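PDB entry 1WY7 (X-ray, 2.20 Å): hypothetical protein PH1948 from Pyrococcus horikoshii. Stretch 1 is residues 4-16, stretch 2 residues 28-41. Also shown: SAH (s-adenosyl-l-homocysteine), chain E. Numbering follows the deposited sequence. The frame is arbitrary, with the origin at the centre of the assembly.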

# COMPACT_ATOMS: atom_id res chain seq x y z
N ARG A 4 -3.83 -13.18 7.98
CA ARG A 4 -5.26 -12.76 7.93
C ARG A 4 -5.72 -12.27 9.30
O ARG A 4 -6.86 -11.84 9.46
N LYS A 5 -4.81 -12.35 10.28
CA LYS A 5 -5.09 -11.94 11.65
C LYS A 5 -6.20 -10.91 11.72
O LYS A 5 -6.03 -9.76 11.32
N LYS A 6 -7.35 -11.34 12.22
CA LYS A 6 -8.50 -10.47 12.38
C LYS A 6 -8.22 -9.43 13.47
O LYS A 6 -8.83 -8.37 13.49
N GLU A 7 -7.30 -9.75 14.38
CA GLU A 7 -6.93 -8.82 15.45
C GLU A 7 -6.26 -7.60 14.82
O GLU A 7 -6.52 -6.45 15.20
N LEU A 8 -5.39 -7.86 13.85
CA LEU A 8 -4.67 -6.80 13.16
C LEU A 8 -5.67 -5.92 12.40
O LEU A 8 -5.59 -4.69 12.45
N ALA A 9 -6.60 -6.57 11.71
CA ALA A 9 -7.61 -5.84 10.94
C ALA A 9 -8.39 -4.91 11.86
O ALA A 9 -8.66 -3.76 11.51
N ILE A 10 -8.76 -5.43 13.03
CA ILE A 10 -9.52 -4.66 14.02
C ILE A 10 -8.72 -3.45 14.48
O ILE A 10 -9.23 -2.32 14.54
N ALA A 11 -7.47 -3.69 14.82
CA ALA A 11 -6.61 -2.61 15.28
C ALA A 11 -6.39 -1.56 14.18
O ALA A 11 -6.34 -0.36 14.46
N LEU A 12 -6.26 -2.02 12.94
CA LEU A 12 -6.04 -1.10 11.82
C LEU A 12 -7.27 -0.24 11.55
O LEU A 12 -7.15 0.90 11.14
N SER A 13 -8.46 -0.80 11.80
CA SER A 13 -9.71 -0.07 11.57
C SER A 13 -9.93 1.07 12.56
O SER A 13 -10.78 1.93 12.33
N LYS A 14 -9.17 1.07 13.64
CA LYS A 14 -9.29 2.11 14.66
C LYS A 14 -8.55 3.40 14.34
O LYS A 14 -8.72 4.40 15.04
N LEU A 15 -7.72 3.38 13.30
CA LEU A 15 -6.97 4.56 12.89
C LEU A 15 -7.88 5.62 12.27
O LEU A 15 -8.92 5.29 11.71
N LYS A 16 -7.47 6.88 12.37
CA LYS A 16 -8.24 7.98 11.80
C LYS A 16 -8.18 7.96 10.28
O LYS A 16 -7.16 7.59 9.71
N TYR A 28 -8.94 6.88 -0.06
CA TYR A 28 -9.80 6.10 0.82
C TYR A 28 -8.81 5.26 1.62
O TYR A 28 -7.84 4.73 1.07
N ARG A 29 -9.02 5.16 2.92
CA ARG A 29 -8.11 4.38 3.77
C ARG A 29 -8.16 2.91 3.36
O ARG A 29 -9.22 2.41 2.99
N THR A 30 -7.02 2.23 3.41
CA THR A 30 -7.00 0.81 3.05
C THR A 30 -7.86 0.06 4.07
O THR A 30 -7.58 0.11 5.26
N PRO A 31 -8.91 -0.63 3.61
CA PRO A 31 -9.77 -1.37 4.54
C PRO A 31 -8.95 -2.36 5.39
O PRO A 31 -8.01 -2.99 4.90
N GLY A 32 -9.31 -2.47 6.66
CA GLY A 32 -8.58 -3.35 7.56
C GLY A 32 -8.38 -4.79 7.10
O GLY A 32 -7.31 -5.36 7.28
N ASN A 33 -9.39 -5.38 6.50
CA ASN A 33 -9.27 -6.76 6.06
C ASN A 33 -8.22 -6.93 4.97
O ASN A 33 -7.33 -7.77 5.07
N ALA A 34 -8.30 -6.11 3.92
CA ALA A 34 -7.34 -6.20 2.83
C ALA A 34 -5.94 -5.87 3.35
O ALA A 34 -4.97 -6.56 3.02
N ALA A 35 -5.86 -4.81 4.16
CA ALA A 35 -4.58 -4.40 4.74
C ALA A 35 -3.96 -5.54 5.54
O ALA A 35 -2.75 -5.81 5.43
N SER A 36 -4.79 -6.20 6.36
CA SER A 36 -4.37 -7.34 7.18
C SER A 36 -3.83 -8.46 6.30
O SER A 36 -2.81 -9.05 6.61
N GLU A 37 -4.55 -8.78 5.23
CA GLU A 37 -4.13 -9.84 4.31
C GLU A 37 -2.76 -9.56 3.72
O GLU A 37 -1.86 -10.40 3.75
N LEU A 38 -2.60 -8.36 3.17
CA LEU A 38 -1.34 -8.00 2.54
C LEU A 38 -0.19 -8.07 3.53
O LEU A 38 0.84 -8.67 3.24
N LEU A 39 -0.38 -7.46 4.71
CA LEU A 39 0.64 -7.42 5.75
C LEU A 39 0.98 -8.77 6.35
O LEU A 39 2.15 -9.08 6.59
N TRP A 40 -0.03 -9.59 6.62
CA TRP A 40 0.21 -10.89 7.20
C TRP A 40 1.00 -11.74 6.22
O TRP A 40 1.93 -12.44 6.60
N LEU A 41 0.62 -11.67 4.94
CA LEU A 41 1.32 -12.42 3.90
C LEU A 41 2.79 -12.01 3.89
O LEU A 41 3.68 -12.87 3.92

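Helices 6-13 and 32-41 cross at 129° between their N-to-C directions, with axes 8.0 Å apart at closest approach. So close a passage calls for small residues, and Ala9 and Gly32 meet there with CA atoms 4.3 Å apart. Gly32 suits its place because a CB would lie 2.7 Å from Ala9 O, a clash; without one, Ala9 CB rests 3.5 Å from Gly32 O.

Leu12 acts as a knob. With chi1 m and chi2 t, its side chain sits among Gly32, Ala35, Ser36 and Leu39, bringing Leu12 CD1 to 3.7 Å from Ala35 CB and 4.0 Å from Leu39 CD1. The short Ala35 leaves room for this branched end, while Leu39 (m, t) offers an apolar wall. One turn earlier, Leu8 takes t, p, and its CD2 lies 4.3 Å from Leu39 CB and 4.2 Å from Trp40 CE3, meeting the indole at its edge. Lys5, at the N-cap position, instead places CB over a face of Trp40, 4.0 Å from the centroid of the six-membered ring. Trp40 has chi1 t and chi2 -103°, so its broad ring covers the start of the first helix.

Ser36 also points toward the first stretch, and its m rotamer keeps OG between the helices, where it donates to Gly32 O at 2.7 Å; that satisfies a hydroxyl in buried surroundings, although the modelled OG position is somewhat uncertain.

At the other end, Arg29 (p, t, m, chi4 178°) extends its guanidinium to the backbone carbonyls of Leu12 and Ser13. Arg29 NH2 donates to Ser13 O at 3.2 Å, and Arg29 NH1 lies 2.6 Å from Leu12 O. Water 1 donates to Thr30 O at 3.0 Å and weakly to Leu12 O at 3.4 Å, bridging the stretches. Thr30 (m) faces the bound group, with Thr30 OG1 2.9 Å from SAH OXT.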

# COMPACT_ATOMS: atom_id res chain seq x y z
CB ARG A 4 -6.14 -13.93 7.50
CG ARG A 4 -7.04 -13.61 6.33
CD ARG A 4 -8.36 -14.37 6.37
NE ARG A 4 -9.21 -13.95 7.49
CZ ARG A 4 -9.22 -14.52 8.69
NH1 ARG A 4 -8.42 -15.55 8.95
NH2 ARG A 4 -10.03 -14.06 9.64
CB LYS A 5 -3.84 -11.35 12.28
CG LYS A 5 -3.80 -11.48 13.79
CD LYS A 5 -3.51 -12.92 14.18
CE LYS A 5 -3.11 -13.04 15.63
NZ LYS A 5 -2.51 -14.37 15.91
CB LYS A 6 -9.76 -11.27 12.72
CG LYS A 6 -10.97 -10.39 13.00
CD LYS A 6 -12.26 -11.17 13.19
CE LYS A 6 -12.81 -11.69 11.86
NZ LYS A 6 -14.13 -12.38 12.01
CB GLU A 7 -5.96 -9.46 16.44
CG GLU A 7 -6.62 -10.25 17.55
CD GLU A 7 -6.16 -11.70 17.59
OE1 GLU A 7 -6.18 -12.35 16.52
OE2 GLU A 7 -5.79 -12.18 18.68
CB LEU A 8 -3.63 -7.41 12.21
CG LEU A 8 -2.78 -6.47 11.34
CD1 LEU A 8 -2.07 -5.45 12.21
CD2 LEU A 8 -1.76 -7.30 10.58
CB ALA A 9 -8.55 -6.82 10.24
CB ILE A 10 -9.84 -5.55 15.25
CG1 ILE A 10 -10.89 -6.60 14.88
CG2 ILE A 10 -10.33 -4.69 16.42
CD1 ILE A 10 -11.19 -7.60 16.00
CB ALA A 11 -5.28 -3.17 15.76
CB LEU A 12 -5.67 -1.87 10.54
CG LEU A 12 -4.31 -2.57 10.57
CD1 LEU A 12 -4.06 -3.30 9.27
CD2 LEU A 12 -3.22 -1.54 10.84
CB SER A 13 -10.89 -1.03 11.64
OG SER A 13 -11.06 -1.53 12.96
CB LYS A 14 -8.83 1.57 16.01
CG LYS A 14 -9.77 0.51 16.56
CD LYS A 14 -9.22 -0.11 17.83
CE LYS A 14 -10.22 -1.10 18.40
NZ LYS A 14 -9.70 -1.71 19.66
CB LEU A 15 -5.88 4.19 11.87
CG LEU A 15 -4.72 3.29 12.31
CD1 LEU A 15 -3.73 3.11 11.16
CD2 LEU A 15 -4.02 3.91 13.51
CB LYS A 16 -7.70 9.31 12.33
CG LYS A 16 -7.98 9.53 13.81
CD LYS A 16 -7.36 8.43 14.67
CE LYS A 16 -7.97 8.37 16.08
NZ LYS A 16 -7.63 9.55 16.92
CB TYR A 28 -10.78 5.21 0.02
CG TYR A 28 -10.12 4.13 -0.81
CD1 TYR A 28 -9.68 2.94 -0.23
CD2 TYR A 28 -9.89 4.31 -2.18
CE1 TYR A 28 -9.02 1.96 -0.97
CE2 TYR A 28 -9.22 3.34 -2.93
CZ TYR A 28 -8.78 2.18 -2.32
OH TYR A 28 -8.05 1.26 -3.04
CB ARG A 29 -8.54 4.52 5.23
CG ARG A 29 -9.97 4.04 5.46
CD ARG A 29 -10.32 4.07 6.92
NE ARG A 29 -9.35 3.33 7.70
CZ ARG A 29 -9.39 3.22 9.03
NH1 ARG A 29 -8.46 2.53 9.66
NH2 ARG A 29 -10.37 3.79 9.71
CB THR A 30 -5.58 0.21 3.08
OG1 THR A 30 -4.69 0.98 2.26
CG2 THR A 30 -5.61 -1.23 2.55
CB PRO A 31 -10.76 -2.07 3.60
CG PRO A 31 -10.90 -1.08 2.48
CD PRO A 31 -9.44 -0.69 2.23
CB ASN A 33 -10.62 -7.31 5.59
CG ASN A 33 -11.05 -6.77 4.23
OD1 ASN A 33 -11.11 -5.55 4.01
ND2 ASN A 33 -11.35 -7.68 3.30
CB ALA A 34 -7.73 -5.23 1.69
CB ALA A 35 -4.79 -3.20 5.64
CB SER A 36 -5.54 -7.93 7.98
OG SER A 36 -5.97 -7.01 8.95
CB GLU A 37 -5.12 -9.98 3.15
CG GLU A 37 -6.44 -10.65 3.50
CD GLU A 37 -6.32 -12.17 3.68
OE1 GLU A 37 -7.38 -12.81 3.82
OE2 GLU A 37 -5.20 -12.73 3.68
CB LEU A 38 -1.44 -6.60 1.91
CG LEU A 38 -0.18 -6.01 1.24
CD1 LEU A 38 -0.57 -4.85 0.32
CD2 LEU A 38 0.81 -5.54 2.32
CB LEU A 39 0.22 -6.45 6.85
CG LEU A 39 0.26 -4.96 6.50
CD1 LEU A 39 -0.53 -4.16 7.52
CD2 LEU A 39 1.71 -4.49 6.46
CB TRP A 40 -1.09 -11.59 7.56
CG TRP A 40 -0.84 -12.65 8.56
CD1 TRP A 40 -0.77 -13.99 8.35
CD2 TRP A 40 -0.52 -12.43 9.94
NE1 TRP A 40 -0.42 -14.64 9.51
CE2 TRP A 40 -0.26 -13.70 10.51
CE3 TRP A 40 -0.42 -11.29 10.75
CZ2 TRP A 40 0.10 -13.86 11.85
CZ3 TRP A 40 -0.07 -11.45 12.09
CH2 TRP A 40 0.18 -12.73 12.62
CB LEU A 41 0.70 -12.13 2.53
CG LEU A 41 1.51 -12.66 1.34
CD1 LEU A 41 1.61 -14.17 1.42
CD2 LEU A 41 0.84 -12.24 0.04
N SAH E . -5.15 5.35 3.37
CA SAH E . -4.54 4.31 2.52
CB SAH E . -4.02 5.00 1.25
CG SAH E . -5.14 4.95 0.27
SD SAH E . -5.07 5.69 -1.37
C SAH E . -3.49 3.62 3.36
O SAH E . -3.58 3.71 4.62
OXT SAH E . -2.60 3.01 2.68
C5' SAH E . -3.35 5.98 -1.73
C4' SAH E . -2.78 7.40 -1.61
O4' SAH E . -2.06 7.74 -2.82
C3' SAH E . -3.79 8.55 -1.51
O3' SAH E . -3.77 8.90 -0.11
C2' SAH E . -3.22 9.70 -2.34
O2' SAH E . -3.16 11.02 -1.84
C1' SAH E . -1.87 9.13 -2.81
N9 SAH E . -1.46 9.55 -4.14
C8 SAH E . -2.20 9.73 -5.30
N7 SAH E . -1.49 10.11 -6.33
C5 SAH E . -0.19 10.19 -5.84
C6 SAH E . 1.06 10.52 -6.43
N6 SAH E . 1.17 10.85 -7.73
N1 SAH E . 2.20 10.51 -5.66
C2 SAH E . 2.09 10.17 -4.35
N3 SAH E . 0.96 9.83 -3.68
C4 SAH E . -0.16 9.85 -4.49
O HOH W 1 -8.46 0.27 8.08